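Local coordinates for tail spike protein gp49 (Pseudomonas phage LKA1, PDB 4RU4) that serves as a phage tailspike and probably cleaves the O-specific polysaccharide of its Pseudomonas host as a lyase, at residues Val372-Leu384 against Ile403-Asn415. Sequence-based numbering, arbitrary orientation.
Sequences VISAEILGGTFLL and IDVGGNSAVLTTN
Ser-374 and Val-411 sit at the middle of this contact. The hydroxyl of Ser-374 donates to Asp-404 O, OG to O 2.8 Å, approaching 18° from the carbonyl plane. Chi1 of -52° sets OG beside its own backbone N and brings it alongside Val-405 CG2. Beyond the turn that follows Val-405, Val-411 presses CG1 onto Ile-377 CG1 at 3.5 Å, tighter than a usual van der Waals contact, the two side chains slanting across each other, while its other methyl, CG2, lies against Ser-374 O. Ile-377 also runs beside Leu-412, CG2 to CD2 4.0 Å, and lays CD1 over a face of the Phe-382 ring, off its centre.

At the start of the pairing the strands run parallel, and Asp-404 N donates to Val-372 O at 2.8 Å. Inside the coil, Leu-384 CD1 and Ile-403 CD1 meet tip to tip at 3.8 Å, with Trp-351 packed on both side chains.

From Ser-374 onward, on the outer side, waters fill in between the backbones. One water accepts from Ser-374 N and Gly-406 N and donates to Asp-404 OD2; a second joins Ser-374 O to Ser-409 OG; a third accepts from Glu-376 N and donates to Ala-410 O. Asp-404 holds the turn behind them: OD2 accepts from Gly-407 N at 3.1 Å, an Asx motif, and OD1 takes Gly-401 N.

Strands 372-377 and 403-405 are neighbours in one parallel sheet of the pectin lyase-like beta-helix, and 380-385 belongs to another wall. The contact thus joins successive coils by a mostly apolar interior, where Asp-404 O satisfies the Ser-374 hydroxyl, and by a polar outer side, where the second and third waters reach Ser-409 and Ala-410 while the carboxylate fixes the turn.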
# COMPACT_ATOMS: atom_id res chain seq x y z
N VAL B 372 19.22 0.78 -3.62
CA VAL B 372 19.04 0.99 -2.20
C VAL B 372 20.40 0.86 -1.55
O VAL B 372 21.06 -0.14 -1.76
CB VAL B 372 18.09 -0.07 -1.57
CG1 VAL B 372 18.06 0.13 -0.05
CG2 VAL B 372 16.67 0.07 -2.20
N ILE B 373 20.83 1.88 -0.82
CA ILE B 373 22.14 1.87 -0.15
C ILE B 373 21.96 1.98 1.38
O ILE B 373 20.99 2.55 1.87
CB ILE B 373 23.07 2.99 -0.71
CG1 ILE B 373 24.52 2.78 -0.24
CG2 ILE B 373 22.56 4.39 -0.32
CD1 ILE B 373 25.56 3.48 -1.09
N SER B 374 22.90 1.43 2.16
CA SER B 374 22.74 1.51 3.60
C SER B 374 23.84 2.38 4.24
O SER B 374 24.87 2.61 3.65
CB SER B 374 22.81 0.11 4.21
OG SER B 374 21.90 -0.77 3.57
N ALA B 375 23.59 2.85 5.46
CA ALA B 375 24.61 3.51 6.27
C ALA B 375 24.11 3.49 7.70
O ALA B 375 22.90 3.44 7.91
CB ALA B 375 24.81 4.97 5.83
N GLU B 376 25.02 3.54 8.67
CA GLU B 376 24.63 3.86 10.04
C GLU B 376 23.55 2.92 10.54
O GLU B 376 22.53 3.35 11.13
CB GLU B 376 24.20 5.35 10.14
CG GLU B 376 25.26 6.33 9.62
CD GLU B 376 24.96 7.82 9.89
OE1 GLU B 376 23.77 8.20 10.06
OE2 GLU B 376 25.92 8.64 9.88
N ILE B 377 23.76 1.63 10.28
CA ILE B 377 22.81 0.59 10.69
C ILE B 377 23.00 0.29 12.18
O ILE B 377 24.02 -0.28 12.59
CB ILE B 377 22.97 -0.70 9.84
CG1 ILE B 377 22.60 -0.41 8.37
CG2 ILE B 377 22.12 -1.84 10.40
CD1 ILE B 377 21.11 -0.03 8.15
N LEU B 378 22.03 0.68 13.00
CA LEU B 378 22.06 0.36 14.42
C LEU B 378 21.72 -1.13 14.62
O LEU B 378 22.31 -1.84 15.46
CB LEU B 378 21.06 1.23 15.21
CG LEU B 378 21.07 1.03 16.73
CD1 LEU B 378 22.37 1.55 17.35
CD2 LEU B 378 19.86 1.70 17.42
N GLY B 379 20.77 -1.60 13.82
CA GLY B 379 20.22 -2.93 13.98
C GLY B 379 18.71 -2.92 13.80
O GLY B 379 18.09 -1.88 13.55
N GLY B 380 18.11 -4.11 13.88
CA GLY B 380 16.68 -4.24 13.66
C GLY B 380 16.37 -4.74 12.26
O GLY B 380 17.15 -5.46 11.66
N THR B 381 15.21 -4.37 11.74
CA THR B 381 14.73 -4.99 10.52
C THR B 381 14.63 -3.96 9.41
O THR B 381 14.11 -2.86 9.61
CB THR B 381 13.35 -5.63 10.80
OG1 THR B 381 13.52 -6.66 11.78
CG2 THR B 381 12.73 -6.23 9.53
N PHE B 382 15.12 -4.32 8.23
CA PHE B 382 15.12 -3.39 7.11
C PHE B 382 14.48 -4.10 5.92
O PHE B 382 14.92 -5.19 5.53
CB PHE B 382 16.55 -2.95 6.81
CG PHE B 382 17.21 -2.34 8.00
CD1 PHE B 382 17.85 -3.14 8.96
CD2 PHE B 382 17.13 -0.96 8.22
CE1 PHE B 382 18.45 -2.56 10.11
CE2 PHE B 382 17.72 -0.38 9.37
CZ PHE B 382 18.38 -1.19 10.30
N LEU B 383 13.44 -3.49 5.38
CA LEU B 383 12.49 -4.20 4.52
C LEU B 383 12.31 -3.45 3.21
O LEU B 383 12.14 -2.23 3.23
CB LEU B 383 11.14 -4.31 5.24
CG LEU B 383 9.93 -4.89 4.49
CD1 LEU B 383 10.22 -6.32 3.99
CD2 LEU B 383 8.69 -4.91 5.37
N LEU B 384 12.38 -4.18 2.10
CA LEU B 384 11.87 -3.71 0.80
C LEU B 384 10.66 -4.58 0.51
O LEU B 384 10.79 -5.74 0.11
CB LEU B 384 12.91 -3.86 -0.32
CG LEU B 384 14.20 -3.06 -0.18
CD1 LEU B 384 15.09 -3.23 -1.40
CD2 LEU B 384 13.88 -1.58 0.04
N ILE B 403 21.32 -3.69 -4.24
CA ILE B 403 20.91 -3.39 -2.88
C ILE B 403 22.15 -3.56 -2.04
O ILE B 403 22.76 -4.65 -2.01
CB ILE B 403 19.83 -4.36 -2.41
CG1 ILE B 403 18.61 -4.25 -3.32
CG2 ILE B 403 19.46 -4.07 -0.91
CD1 ILE B 403 17.67 -5.43 -3.19
N ASP B 404 22.59 -2.49 -1.38
CA ASP B 404 23.91 -2.50 -0.78
C ASP B 404 23.90 -2.30 0.73
O ASP B 404 23.24 -1.37 1.22
CB ASP B 404 24.80 -1.42 -1.42
CG ASP B 404 26.27 -1.55 -1.00
OD1 ASP B 404 26.90 -2.55 -1.40
OD2 ASP B 404 26.78 -0.67 -0.26
N VAL B 405 24.63 -3.16 1.45
CA VAL B 405 24.78 -3.00 2.90
C VAL B 405 26.28 -2.97 3.25
O VAL B 405 26.86 -3.98 3.66
CB VAL B 405 24.05 -4.13 3.70
CG1 VAL B 405 24.02 -3.77 5.18
CG2 VAL B 405 22.64 -4.34 3.15
N GLY B 406 26.90 -1.80 3.07
CA GLY B 406 28.31 -1.66 3.39
C GLY B 406 29.30 -2.28 2.40
O GLY B 406 30.42 -2.60 2.78
N GLY B 407 28.90 -2.40 1.14
CA GLY B 407 29.76 -2.96 0.13
C GLY B 407 31.10 -2.25 0.04
O GLY B 407 32.15 -2.89 -0.03
N ASN B 408 31.07 -0.92 0.07
CA ASN B 408 32.28 -0.14 -0.01
C ASN B 408 32.26 0.98 1.03
O ASN B 408 32.87 2.02 0.82
CB ASN B 408 32.44 0.43 -1.43
CG ASN B 408 33.89 0.84 -1.75
OD1 ASN B 408 34.84 0.22 -1.30
ND2 ASN B 408 34.04 1.90 -2.53
N SER B 409 31.58 0.77 2.15
CA SER B 409 31.53 1.78 3.21
C SER B 409 31.40 1.10 4.56
O SER B 409 31.10 -0.09 4.62
CB SER B 409 30.35 2.74 2.98
OG SER B 409 29.14 2.00 2.77
N ALA B 410 31.60 1.86 5.64
CA ALA B 410 31.57 1.27 7.00
C ALA B 410 30.19 1.38 7.65
O ALA B 410 29.87 2.39 8.31
CB ALA B 410 32.65 1.91 7.88
N VAL B 411 29.38 0.35 7.46
CA VAL B 411 27.96 0.37 7.76
C VAL B 411 27.59 -0.60 8.87
O VAL B 411 26.73 -0.32 9.72
CB VAL B 411 27.18 -0.03 6.47
CG1 VAL B 411 25.67 -0.22 6.75
CG2 VAL B 411 27.41 1.01 5.38
N LEU B 412 28.23 -1.77 8.84
CA LEU B 412 28.04 -2.81 9.85
C LEU B 412 29.33 -2.83 10.70
O LEU B 412 30.33 -3.46 10.34
CB LEU B 412 27.76 -4.16 9.16
CG LEU B 412 26.47 -4.27 8.32
CD1 LEU B 412 26.35 -5.63 7.53
CD2 LEU B 412 25.20 -4.01 9.14
N THR B 413 29.31 -2.07 11.79
CA THR B 413 30.55 -1.77 12.51
C THR B 413 30.34 -2.00 13.99
O THR B 413 29.29 -2.50 14.39
CB THR B 413 30.94 -0.29 12.30
OG1 THR B 413 29.97 0.54 12.96
CG2 THR B 413 30.97 0.07 10.80
N THR B 414 31.28 -1.56 14.82
CA THR B 414 31.10 -1.68 16.26
C THR B 414 29.90 -0.86 16.75
O THR B 414 29.42 -1.04 17.88
CB THR B 414 32.37 -1.27 17.05
OG1 THR B 414 32.68 0.10 16.80
CG2 THR B 414 33.56 -2.14 16.65
N ASN B 415 29.39 0.04 15.91
CA ASN B 415 28.20 0.82 16.27
C ASN B 415 26.87 0.11 15.91
O ASN B 415 25.78 0.57 16.27
CB ASN B 415 28.27 2.22 15.63
CG ASN B 415 29.33 3.10 16.26
OD1 ASN B 415 29.40 3.19 17.49
ND2 ASN B 415 30.15 3.77 15.44
O HOH W 1 25.69 0.47 1.94
O HOH W 2 27.18 3.85 3.22
O HOH W 3 27.70 4.19 7.84